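Local coordinates for protein esterase E25 (Uncultured bacterium, PDB 4Q05) that probably hydrolyses carboxylic ester bonds as a dimeric member of the bacterial hormone-sensitive lipase family, at residues Leu232-Ala237 with Gly333-Asp338; Ile151-Ile156 with Val162-Ile167; Ile248-Gly251 with Val257-Asp260; Ala82-Leu87 with Ala140-Gly145; Ala157-Val162 with His346-Leu351. All coordinates share one frame; numbering follows the deposited sequence.

Interaction 1 (Leu232-Ala237 with Gly333-Asp338)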
# COMPACT_ATOMS: atom_id res chain seq x y z
N LEU A 232 4.18 -11.19 -6.75
CA LEU A 232 3.03 -11.58 -5.94
C LEU A 232 1.90 -10.56 -6.09
O LEU A 232 1.88 -9.52 -5.39
CB LEU A 232 3.42 -11.71 -4.47
CG LEU A 232 4.57 -12.66 -4.17
CD1 LEU A 232 4.87 -12.61 -2.68
CD2 LEU A 232 4.21 -14.09 -4.59
N GLY A 233 0.98 -10.81 -6.99
CA GLY A 233 -0.17 -9.98 -7.17
C GLY A 233 -1.26 -10.52 -6.31
O GLY A 233 -1.47 -11.69 -6.34
N THR A 234 -1.89 -9.64 -5.55
CA THR A 234 -2.97 -9.96 -4.63
C THR A 234 -2.86 -11.39 -4.05
O THR A 234 -3.70 -12.21 -4.25
CB THR A 234 -4.35 -9.64 -5.26
OG1 THR A 234 -5.38 -9.86 -4.32
CG2 THR A 234 -4.60 -10.46 -6.48
N PRO A 235 -1.68 -11.63 -3.34
CA PRO A 235 -1.45 -13.03 -3.00
C PRO A 235 -2.40 -13.58 -1.94
O PRO A 235 -2.81 -12.87 -1.08
CB PRO A 235 -0.04 -13.04 -2.48
CG PRO A 235 0.14 -11.74 -1.86
CD PRO A 235 -0.45 -10.85 -2.83
N GLY A 236 -2.74 -14.85 -2.05
CA GLY A 236 -3.54 -15.51 -1.06
C GLY A 236 -2.60 -15.95 0.03
O GLY A 236 -2.43 -17.13 0.26
N ALA A 237 -1.96 -14.98 0.66
CA ALA A 237 -0.87 -15.26 1.59
C ALA A 237 -1.37 -15.74 2.96
O ALA A 237 -0.71 -16.53 3.63
CB ALA A 237 0.01 -14.02 1.75
N GLY A 333 -7.21 -8.62 -8.30
CA GLY A 333 -6.91 -8.96 -9.68
C GLY A 333 -7.22 -7.90 -10.72
O GLY A 333 -6.97 -8.12 -11.90
N ASP A 334 -7.74 -6.74 -10.31
CA ASP A 334 -8.18 -5.72 -11.26
C ASP A 334 -7.03 -5.07 -12.01
O ASP A 334 -7.26 -4.31 -12.94
CB ASP A 334 -8.99 -4.62 -10.56
CG ASP A 334 -10.44 -4.99 -10.39
OD1 ASP A 334 -10.89 -5.95 -11.05
OD2 ASP A 334 -11.14 -4.30 -9.61
N TYR A 335 -5.80 -5.35 -11.58
CA TYR A 335 -4.62 -4.75 -12.21
C TYR A 335 -4.30 -5.46 -13.51
O TYR A 335 -3.42 -5.03 -14.25
CB TYR A 335 -3.41 -4.84 -11.27
CG TYR A 335 -3.14 -6.25 -10.81
CD1 TYR A 335 -2.46 -7.15 -11.63
CD2 TYR A 335 -3.58 -6.70 -9.57
CE1 TYR A 335 -2.22 -8.45 -11.23
CE2 TYR A 335 -3.34 -7.99 -9.16
CZ TYR A 335 -2.66 -8.86 -9.99
OH TYR A 335 -2.43 -10.15 -9.58
N ALA A 336 -4.99 -6.56 -13.78
CA ALA A 336 -4.70 -7.38 -14.95
C ALA A 336 -5.98 -7.79 -15.66
O ALA A 336 -6.09 -8.91 -16.15
CB ALA A 336 -3.91 -8.61 -14.56
N VAL A 337 -6.94 -6.87 -15.72
CA VAL A 337 -8.24 -7.17 -16.30
C VAL A 337 -8.49 -6.32 -17.56
O VAL A 337 -9.15 -6.76 -18.50
CB VAL A 337 -9.37 -6.94 -15.28
CG1 VAL A 337 -10.69 -6.66 -15.97
CG2 VAL A 337 -9.49 -8.16 -14.35
N ASP A 338 -7.93 -5.12 -17.58
CA ASP A 338 -8.05 -4.27 -18.76
C ASP A 338 -6.70 -3.69 -19.13
O ASP A 338 -6.16 -2.86 -18.39
CB ASP A 338 -9.06 -3.15 -18.50
CG ASP A 338 -9.36 -2.33 -19.75
OD1 ASP A 338 -8.44 -2.06 -20.56
OD2 ASP A 338 -10.53 -1.95 -19.91
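Tyr335 drives its phenol end against the corner where the chain turns at Gly233 and Thr234, and the absence of a side chain at Gly233 is what admits it. The OH atom of Tyr335 sits 3.3 Å from Gly233 CA; a CB there would collide with it. Thr234 comes to the same ring at its edge, near the plane, its methyl CG2 lying 3.9 Å from Tyr335 CE2. The two side chains cross obliquely, and the methyl also reaches the backbone of 333-338, with Thr234 CG2 at 3.7 Å from Gly333 N. Chi1 of Thr234, -176°, swings OG1 away from its own N and leaves CG2 as the branch that faces Tyr335. The hydroxyl works elsewhere, hydrogen-bonded to Asp302 and His332, which are probably the acid and the histidine of the catalytic triad, judged by their places in the fold. Tyr335 OH in turn is hydrogen-bonded to Glu152 OE2, so the ring is held at its far end as well as at its root. A phenylalanine in place of Tyr335 would probably leave Glu152 OE2 without this partner and open a small gap beside Gly233 CA. The corner closes strand 229-235, where Gly233 and Thr234 bond through their backbones to Gly204 and Ser206 of the probable nucleophile elbow, while Tyr335, in the loop before helix 342-358, also rests on Ile297 of strand 294-299.

Interaction 2 (Ile151-Ile156 with Val162-Ile167)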
# COMPACT_ATOMS: atom_id res chain seq x y z
N ILE A 151 -4.85 -15.94 -18.86
CA ILE A 151 -5.13 -14.51 -18.98
C ILE A 151 -4.04 -13.64 -18.35
O ILE A 151 -3.44 -12.80 -19.01
CB ILE A 151 -6.51 -14.13 -18.42
CG1 ILE A 151 -7.60 -14.86 -19.20
CG2 ILE A 151 -6.73 -12.61 -18.50
CD1 ILE A 151 -8.99 -14.69 -18.61
N GLU A 152 -3.76 -13.85 -17.07
CA GLU A 152 -2.76 -13.01 -16.42
C GLU A 152 -1.37 -13.20 -17.04
O GLU A 152 -0.57 -12.26 -17.09
CB GLU A 152 -2.73 -13.25 -14.91
CG GLU A 152 -1.70 -12.40 -14.19
CD GLU A 152 -1.66 -12.68 -12.69
OE1 GLU A 152 -1.84 -13.85 -12.28
OE2 GLU A 152 -1.45 -11.72 -11.92
N ALA A 153 -1.07 -14.42 -17.49
CA ALA A 153 0.20 -14.72 -18.13
C ALA A 153 0.33 -13.92 -19.42
O ALA A 153 1.41 -13.44 -19.76
CB ALA A 153 0.28 -16.20 -18.46
N ILE A 154 -0.76 -13.82 -20.15
CA ILE A 154 -0.78 -13.04 -21.38
C ILE A 154 -0.49 -11.57 -21.08
O ILE A 154 0.28 -10.91 -21.78
CB ILE A 154 -2.12 -13.20 -22.09
CG1 ILE A 154 -2.28 -14.64 -22.59
CG2 ILE A 154 -2.27 -12.20 -23.24
CD1 ILE A 154 -3.72 -15.01 -22.92
N VAL A 155 -1.11 -11.06 -20.01
CA VAL A 155 -0.91 -9.67 -19.62
C VAL A 155 0.54 -9.42 -19.21
O VAL A 155 1.17 -8.45 -19.65
CB VAL A 155 -1.80 -9.26 -18.43
CG1 VAL A 155 -1.39 -7.89 -17.93
CG2 VAL A 155 -3.26 -9.29 -18.82
N ILE A 156 1.07 -10.29 -18.37
CA ILE A 156 2.45 -10.17 -17.97
C ILE A 156 3.36 -10.24 -19.19
O ILE A 156 4.27 -9.42 -19.36
CB ILE A 156 2.82 -11.29 -16.96
CG1 ILE A 156 2.05 -11.09 -15.65
CG2 ILE A 156 4.31 -11.32 -16.73
CD1 ILE A 156 2.18 -12.28 -14.67
N VAL A 162 8.24 -10.12 -21.70
CA VAL A 162 9.05 -11.24 -21.27
C VAL A 162 8.28 -12.50 -21.64
O VAL A 162 7.05 -12.48 -21.66
CB VAL A 162 9.26 -11.20 -19.75
CG1 VAL A 162 7.93 -11.42 -19.02
CG2 VAL A 162 10.29 -12.24 -19.32
N ARG A 163 8.99 -13.57 -21.98
CA ARG A 163 8.32 -14.85 -22.20
C ARG A 163 7.81 -15.36 -20.88
O ARG A 163 8.48 -15.25 -19.86
CB ARG A 163 9.29 -15.88 -22.79
CG ARG A 163 9.76 -15.55 -24.18
CD ARG A 163 10.66 -16.65 -24.73
NE ARG A 163 11.19 -16.29 -26.03
CZ ARG A 163 12.27 -15.53 -26.21
NH1 ARG A 163 12.95 -15.07 -25.16
NH2 ARG A 163 12.67 -15.23 -27.44
N VAL A 164 6.62 -15.94 -20.92
CA VAL A 164 6.01 -16.53 -19.75
C VAL A 164 5.76 -18.01 -19.97
O VAL A 164 5.37 -18.44 -21.06
CB VAL A 164 4.66 -15.86 -19.44
CG1 VAL A 164 4.01 -16.52 -18.25
CG2 VAL A 164 4.87 -14.36 -19.19
N LEU A 165 6.01 -18.79 -18.94
CA LEU A 165 5.63 -20.19 -18.91
C LEU A 165 4.60 -20.33 -17.80
O LEU A 165 4.92 -20.20 -16.61
CB LEU A 165 6.86 -21.05 -18.62
CG LEU A 165 6.60 -22.56 -18.45
CD1 LEU A 165 6.10 -23.16 -19.75
CD2 LEU A 165 7.87 -23.26 -18.00
N SER A 166 3.34 -20.56 -18.17
CA SER A 166 2.29 -20.64 -17.16
C SER A 166 2.04 -22.08 -16.77
O SER A 166 1.81 -22.93 -17.63
CB SER A 166 1.00 -19.98 -17.65
OG SER A 166 0.09 -19.83 -16.56
N ILE A 167 2.08 -22.35 -15.48
CA ILE A 167 1.91 -23.71 -15.00
C ILE A 167 0.45 -24.04 -14.70
O ILE A 167 -0.18 -23.45 -13.84
CB ILE A 167 2.76 -23.96 -13.75
CG1 ILE A 167 4.21 -23.56 -14.04
CG2 ILE A 167 2.59 -25.43 -13.31
CD1 ILE A 167 5.14 -23.70 -12.86
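Ile156 N donates to Glu152 O at 2.9 Å, the shortest backbone bond within either segment, and it fixes the helical turn from which Ile156 and Ala153 meet Val164 of the strand. Across the contact itself the chemistry is apolar. Ala153, one turn before Ile156, lets the strand come close because it offers nothing larger than a methyl: its CB touches Val164 CG1 at 3.7 Å and lies 3.9 Å from Ser166 CB. Val164 uses both of its branches. CG1, placed opposite its own backbone N by a chi1 of 177°, meets the alanine methyl, whereas CG2 turns up beside the helix backbone, 3.6 Å from Ala153 O, and touches Ile156 CG2 at 4.0 Å. The side chains of Ile156 and Val164 cross at about a right angle, so they meet through single methyls and do not lie along each other. Ile156 CG2 extends the patch to Val162, whose CG1 is 4.3 Å away, at the point where the chain leaves the helix and heads into the strand. The axes of the two elements pass 8.7 Å apart and run nearly antiparallel, at 167°. Together with strand 132-136, which lies next to strand 164-168 and parallel to it, they form a beta-alpha-beta crossover. Ala153 and Ser166 both rest on His135 of that strand and Val164 on Val119 of strand 114-120; helix 91-102 packs against Ile151 and Ile154, while Leu165 meets helix 179-194.

Interaction 3 (Ile248-Gly251 with Val257-Asp260)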
# COMPACT_ATOMS: atom_id res chain seq x y z
N ILE A 248 -13.11 -4.94 6.15
CA ILE A 248 -13.33 -3.62 5.61
C ILE A 248 -13.82 -3.66 4.16
O ILE A 248 -14.70 -2.88 3.77
CB ILE A 248 -12.03 -2.79 5.66
CG1 ILE A 248 -11.56 -2.63 7.12
CG2 ILE A 248 -12.23 -1.44 4.98
CD1 ILE A 248 -10.28 -1.79 7.27
N ASN A 249 -13.24 -4.54 3.36
CA ASN A 249 -13.60 -4.57 1.94
C ASN A 249 -14.65 -5.63 1.62
O ASN A 249 -14.93 -5.92 0.46
CB ASN A 249 -12.35 -4.71 1.06
CG ASN A 249 -11.57 -3.43 0.98
OD1 ASN A 249 -12.12 -2.35 1.24
ND2 ASN A 249 -10.28 -3.51 0.62
N ASP A 250 -15.27 -6.18 2.65
CA ASP A 250 -16.39 -7.11 2.46
C ASP A 250 -17.51 -6.36 1.73
O ASP A 250 -18.02 -5.35 2.22
CB ASP A 250 -16.89 -7.61 3.81
CG ASP A 250 -17.85 -8.78 3.67
OD1 ASP A 250 -18.93 -8.59 3.10
OD2 ASP A 250 -17.52 -9.89 4.13
N GLY A 251 -17.89 -6.83 0.55
CA GLY A 251 -18.88 -6.15 -0.26
C GLY A 251 -18.31 -5.03 -1.12
O GLY A 251 -19.03 -4.39 -1.87
N VAL A 257 -15.74 -10.33 -3.54
CA VAL A 257 -16.90 -9.87 -2.77
C VAL A 257 -16.82 -10.12 -1.26
O VAL A 257 -16.93 -9.19 -0.47
CB VAL A 257 -18.25 -10.45 -3.29
CG1 VAL A 257 -19.40 -9.79 -2.57
CG2 VAL A 257 -18.40 -10.24 -4.79
N THR A 258 -16.67 -11.38 -0.87
CA THR A 258 -16.63 -11.74 0.54
C THR A 258 -15.85 -13.03 0.75
O THR A 258 -15.75 -13.86 -0.15
CB THR A 258 -18.07 -11.90 1.12
OG1 THR A 258 -18.00 -12.18 2.52
CG2 THR A 258 -18.81 -13.04 0.43
N TYR A 259 -15.26 -13.16 1.93
CA TYR A 259 -14.57 -14.37 2.31
C TYR A 259 -15.58 -15.49 2.56
O TYR A 259 -15.31 -16.65 2.26
CB TYR A 259 -13.78 -14.11 3.58
CG TYR A 259 -13.03 -15.30 4.13
CD1 TYR A 259 -11.72 -15.55 3.75
CD2 TYR A 259 -13.62 -16.15 5.06
CE1 TYR A 259 -11.02 -16.63 4.27
CE2 TYR A 259 -12.93 -17.24 5.58
CZ TYR A 259 -11.63 -17.47 5.17
OH TYR A 259 -10.93 -18.54 5.68
N ASP A 260 -16.73 -15.12 3.12
CA ASP A 260 -17.72 -16.10 3.57
C ASP A 260 -18.36 -16.82 2.40
O ASP A 260 -18.55 -16.23 1.34
CB ASP A 260 -18.83 -15.43 4.38
CG ASP A 260 -18.30 -14.60 5.54
OD1 ASP A 260 -17.24 -14.96 6.13
OD2 ASP A 260 -18.96 -13.60 5.87
O HOH W 1 -15.36 -11.16 3.90
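Gly251 N and Val257 O close the base of a loop through a nearly straight backbone bond of 2.7 Å, its N-H...O angle 174° and its donor in the carbonyl plane. Gly251 turns here with a positive phi that would jam a CB against the preceding carbonyl, so the lack of a side chain suits the corner. Beside this bond, the side chains of Asp250 and Thr258 lie next to each other and point the same way. Thr258 OG1 donates to Asp250 OD2 at 2.8 Å, approaching from above the carboxylate, 38° out of its plane. The same OD2 takes a second bond, from water 1 at 2.5 Å, and that water accepts from Tyr259 N at 2.8 Å. Thus one carboxylate oxygen is tied to the opposing segment directly and through a water. Asp260 OD2 comes within 4.3 Å of Asp250 OD2, a like-charge approach that is probably eased by Lys241, which forms a salt bridge with Asp260 OD1. The dimer begins close by: Asp250 O accepts from Arg42 of the second subunit, and Ile248 packs on Ile248 of that subunit. Thr258 OG1 also accepts from Asp260 N at 3.3 Å, and this bond to the backbone two residues on is the signature of an ST turn, here shaping the chain just ahead of helix 262-271.

Interaction 4 (Ala82-Leu87 with Ala140-Gly145)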
# COMPACT_ATOMS: atom_id res chain seq x y z
N ALA A 82 -19.21 -28.49 -10.70
CA ALA A 82 -20.20 -27.58 -11.26
C ALA A 82 -19.90 -26.12 -10.95
O ALA A 82 -19.98 -25.25 -11.82
CB ALA A 82 -21.60 -27.94 -10.78
N ALA A 83 -19.57 -25.83 -9.68
CA ALA A 83 -19.24 -24.47 -9.29
C ALA A 83 -18.06 -23.97 -10.12
O ALA A 83 -18.06 -22.86 -10.64
CB ALA A 83 -18.90 -24.41 -7.81
N ILE A 84 -17.06 -24.83 -10.25
CA ILE A 84 -15.80 -24.47 -10.89
C ILE A 84 -16.03 -24.12 -12.36
O ILE A 84 -15.63 -23.06 -12.83
CB ILE A 84 -14.76 -25.59 -10.74
CG1 ILE A 84 -14.23 -25.60 -9.30
CG2 ILE A 84 -13.62 -25.40 -11.73
CD1 ILE A 84 -13.47 -26.86 -8.91
N THR A 85 -16.68 -25.03 -13.07
CA THR A 85 -17.08 -24.79 -14.45
C THR A 85 -17.81 -23.46 -14.58
O THR A 85 -17.49 -22.65 -15.44
CB THR A 85 -18.01 -25.90 -14.93
OG1 THR A 85 -17.28 -27.12 -14.98
CG2 THR A 85 -18.55 -25.56 -16.33
N GLN A 86 -18.80 -23.24 -13.71
CA GLN A 86 -19.58 -22.01 -13.76
C GLN A 86 -18.70 -20.77 -13.59
O GLN A 86 -18.81 -19.81 -14.35
CB GLN A 86 -20.67 -22.03 -12.68
CG GLN A 86 -21.36 -20.70 -12.44
CD GLN A 86 -22.15 -20.68 -11.13
OE1 GLN A 86 -22.50 -21.73 -10.59
NE2 GLN A 86 -22.42 -19.48 -10.62
N LEU A 87 -17.82 -20.79 -12.59
CA LEU A 87 -16.95 -19.65 -12.34
C LEU A 87 -15.90 -19.44 -13.43
O LEU A 87 -15.46 -18.32 -13.65
CB LEU A 87 -16.30 -19.75 -10.96
CG LEU A 87 -17.33 -19.61 -9.85
CD1 LEU A 87 -16.72 -19.92 -8.51
CD2 LEU A 87 -17.94 -18.21 -9.87
N ALA A 140 -9.11 -18.87 -6.56
CA ALA A 140 -9.02 -19.39 -5.24
C ALA A 140 -8.87 -20.90 -5.25
O ALA A 140 -9.78 -21.61 -4.88
CB ALA A 140 -10.22 -18.98 -4.44
N PHE A 141 -7.72 -21.34 -5.68
CA PHE A 141 -7.24 -22.69 -5.48
C PHE A 141 -7.87 -23.79 -6.31
O PHE A 141 -7.35 -24.86 -6.37
CB PHE A 141 -7.32 -23.07 -4.00
CG PHE A 141 -6.61 -22.12 -3.10
CD1 PHE A 141 -5.26 -22.17 -2.99
CD2 PHE A 141 -7.28 -21.15 -2.41
CE1 PHE A 141 -4.59 -21.29 -2.20
CE2 PHE A 141 -6.61 -20.26 -1.63
CZ PHE A 141 -5.27 -20.33 -1.52
N VAL A 142 -8.98 -23.51 -6.95
CA VAL A 142 -9.67 -24.51 -7.72
C VAL A 142 -10.08 -23.96 -9.08
O VAL A 142 -10.59 -24.67 -9.89
CB VAL A 142 -10.93 -25.05 -7.04
CG1 VAL A 142 -10.60 -25.68 -5.73
CG2 VAL A 142 -11.91 -23.94 -6.81
N LEU A 143 -9.85 -22.67 -9.28
CA LEU A 143 -10.30 -21.97 -10.48
C LEU A 143 -9.19 -21.79 -11.49
O LEU A 143 -8.01 -21.94 -11.18
CB LEU A 143 -10.90 -20.61 -10.11
CG LEU A 143 -12.10 -20.66 -9.16
CD1 LEU A 143 -12.59 -19.26 -8.79
CD2 LEU A 143 -13.25 -21.50 -9.75
N ASN A 144 -9.58 -21.47 -12.72
CA ASN A 144 -8.65 -21.12 -13.79
C ASN A 144 -7.72 -22.24 -14.24
O ASN A 144 -6.59 -21.99 -14.62
CB ASN A 144 -7.84 -19.88 -13.43
CG ASN A 144 -8.74 -18.67 -13.13
OD1 ASN A 144 -9.72 -18.43 -13.82
ND2 ASN A 144 -8.40 -17.94 -12.09
N GLY A 145 -8.22 -23.47 -14.19
CA GLY A 145 -7.49 -24.60 -14.73
C GLY A 145 -7.41 -24.48 -16.24
O GLY A 145 -8.21 -23.77 -16.86
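Ile84, Leu143 and Val142 bury most of the surface here, and Ile84 stands at the centre of the three. Its side chain crosses that of Val142 at about a right angle, CD1 resting 3.6 Å from Val142 CB, and CG1 lying 3.8 Å from the CG2 branch. The other branch of Ile84 points to the backbone: CG2 is 3.6 Å from Val142 O, so a single residue covers both the side chain and the carbonyl of its partner. An extended outer torsion, chi2 165°, carries CD1 out from the helix to the loop. Leu143 fills the neighbouring place on the helix surface. Its CD2 methyl drops between two successive turns, 4.1 Å from Ile84 CA and 3.7 Å from Leu87 CB, and Leu87 CD1 adds a looser touch at 4.0 Å from the same methyl. Cut back to an alanine, Ile84 would lose CG1, CG2 and CD1, which is likely to open a gap beside Val142 CB and strip the apolar cover from Val142 O. Phe262 of helix 262-271 backs both leucines, and Trp80, a turn earlier on helix 77-88, leans on Val142. Polar support comes from the end of that helix, where Asp88 accepts from Asn144 N. The loop 140-145 directly follows the His137-Gly138-Gly sequence after strand 132-136, the HGG motif that in hormone-sensitive lipase relatives supplies the oxyanion hole. The contact therefore sets an N-terminal helix, probably part of the family's cap, against the loop that continues from that likely site.

Interaction 5 (Ala157-Val162 with His346-Leu351)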
# COMPACT_ATOMS: atom_id res chain seq x y z
N ALA A 157 3.14 -11.23 -20.04
CA ALA A 157 4.00 -11.41 -21.21
C ALA A 157 4.06 -10.13 -22.07
O ALA A 157 5.14 -9.62 -22.34
CB ALA A 157 3.57 -12.60 -22.04
N THR A 158 2.90 -9.62 -22.47
CA THR A 158 2.87 -8.46 -23.37
C THR A 158 3.41 -7.21 -22.73
O THR A 158 4.20 -6.50 -23.33
CB THR A 158 1.47 -8.08 -23.87
OG1 THR A 158 0.46 -8.59 -23.00
CG2 THR A 158 1.26 -8.58 -25.25
N LEU A 159 2.96 -6.93 -21.51
CA LEU A 159 3.29 -5.65 -20.89
C LEU A 159 4.64 -5.65 -20.21
O LEU A 159 5.34 -4.65 -20.25
CB LEU A 159 2.20 -5.22 -19.91
CG LEU A 159 0.86 -5.00 -20.62
CD1 LEU A 159 -0.15 -4.37 -19.69
CD2 LEU A 159 1.08 -4.13 -21.83
N ALA A 160 5.02 -6.77 -19.58
CA ALA A 160 6.35 -6.82 -19.01
C ALA A 160 7.40 -7.21 -20.07
O ALA A 160 8.59 -7.20 -19.79
CB ALA A 160 6.40 -7.77 -17.81
N LYS A 161 6.93 -7.55 -21.27
CA LYS A 161 7.81 -7.86 -22.40
C LYS A 161 8.79 -8.98 -22.09
O LYS A 161 10.00 -8.82 -22.19
CB LYS A 161 8.55 -6.61 -22.84
CG LYS A 161 7.62 -5.47 -23.22
CD LYS A 161 8.41 -4.22 -23.59
CE LYS A 161 7.48 -3.04 -23.88
NZ LYS A 161 8.25 -1.79 -24.12
N VAL A 162 8.24 -10.12 -21.70
CA VAL A 162 9.05 -11.24 -21.27
C VAL A 162 8.28 -12.50 -21.64
O VAL A 162 7.05 -12.48 -21.66
CB VAL A 162 9.26 -11.20 -19.75
CG1 VAL A 162 7.93 -11.42 -19.02
CG2 VAL A 162 10.29 -12.24 -19.32
N HIS A 346 1.05 1.00 -16.10
CA HIS A 346 2.10 1.42 -15.19
C HIS A 346 2.63 0.21 -14.42
O HIS A 346 3.84 -0.02 -14.34
CB HIS A 346 1.54 2.46 -14.21
CG HIS A 346 2.48 2.80 -13.10
ND1 HIS A 346 3.81 3.12 -13.31
CD2 HIS A 346 2.29 2.88 -11.76
CE1 HIS A 346 4.39 3.38 -12.15
NE2 HIS A 346 3.48 3.24 -11.20
N ALA A 347 1.71 -0.57 -13.87
CA ALA A 347 2.09 -1.68 -13.01
C ALA A 347 3.09 -2.60 -13.73
O ALA A 347 4.11 -3.01 -13.16
CB ALA A 347 0.85 -2.47 -12.62
N PHE A 348 2.81 -2.91 -14.98
CA PHE A 348 3.63 -3.87 -15.69
C PHE A 348 4.86 -3.24 -16.33
O PHE A 348 5.87 -3.90 -16.53
CB PHE A 348 2.78 -4.68 -16.65
CG PHE A 348 1.85 -5.61 -15.93
CD1 PHE A 348 2.35 -6.75 -15.32
CD2 PHE A 348 0.52 -5.29 -15.77
CE1 PHE A 348 1.51 -7.59 -14.60
CE2 PHE A 348 -0.33 -6.13 -15.06
CZ PHE A 348 0.17 -7.28 -14.47
N ALA A 349 4.80 -1.94 -16.59
CA ALA A 349 6.04 -1.22 -16.88
C ALA A 349 6.98 -1.27 -15.67
O ALA A 349 8.18 -1.50 -15.81
CB ALA A 349 5.75 0.22 -17.30
N GLU A 350 6.43 -1.10 -14.47
CA GLU A 350 7.22 -1.25 -13.24
C GLU A 350 7.74 -2.69 -13.10
O GLU A 350 8.89 -2.90 -12.73
CB GLU A 350 6.39 -0.87 -12.01
CG GLU A 350 6.01 0.62 -11.95
CD GLU A 350 7.16 1.53 -11.49
OE1 GLU A 350 8.27 1.03 -11.17
OE2 GLU A 350 6.95 2.76 -11.46
N LEU A 351 6.90 -3.68 -13.40
CA LEU A 351 7.34 -5.07 -13.32
C LEU A 351 8.51 -5.26 -14.27
O LEU A 351 9.54 -5.82 -13.90
CB LEU A 351 6.21 -6.04 -13.67
CG LEU A 351 6.61 -7.52 -13.60
CD1 LEU A 351 7.24 -7.84 -12.25
CD2 LEU A 351 5.44 -8.47 -13.89
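Two helices on one side of the central sheet of the alpha/beta hydrolase fold meet here, the end of helix 151-160 and the middle of helix 342-358, with Leu159 and Ala160 facing Phe348. The approach is made close to the backbones: Leu159 CB is 3.4 Å from Phe348 CB, a tight fit between two methylene groups. Farther out the side chains diverge somewhat, the methyl Leu159 CD1 reaching Phe348 CD2 at 4.1 Å. Phe348 has its CG opposite the carbonyl carbon, chi1 -69°, which takes the ring past Leu159 to pack on Val155 and Ile156 of the same helix and on Tyr335. Ala160 supplies the second point of touch, with its CA 3.9 Å from Phe348 O and its methyl CB 4.1 Å from Leu351 CD2. Its small size allows the helices to come together at this level, and Leu351 passes the contact on to Phe295 in strand 294-299. Lys161, next after Ala160, takes a positive phi and leaves the helical conformation. The contact is almost wholly apolar, with one backbone carbonyl, Phe348 O, lying against Ala160, so cohesion here rests on shape and the exclusion of water, with no directional bond to set the angle of one helix against the other.

Overall arrangement
Interactions 1, 2 and 5 form one connected interior. Interactions 2 and 5 share helix 151-160 and Val162, and interaction 1 joins them through Tyr335, whose hydroxyl bonds to the helix at Glu152 and whose carbonyl packs on Phe348. Interaction 1 lies deepest, about 5 Å from the chain's centre, and brings together two residues whose hydroxyls bond to groups outside the contact, next to the likely active site, whereas 2 and 5 bind helix to strand and helix to helix by apolar packing. Interaction 4, only partly buried, is equally apolar but ties an N-terminal helix to a loop. Interaction 3, about 28 Å from interaction 2 centre to centre, depends on hydrogen bonds and water near the second subunit, which interaction 5 also touches.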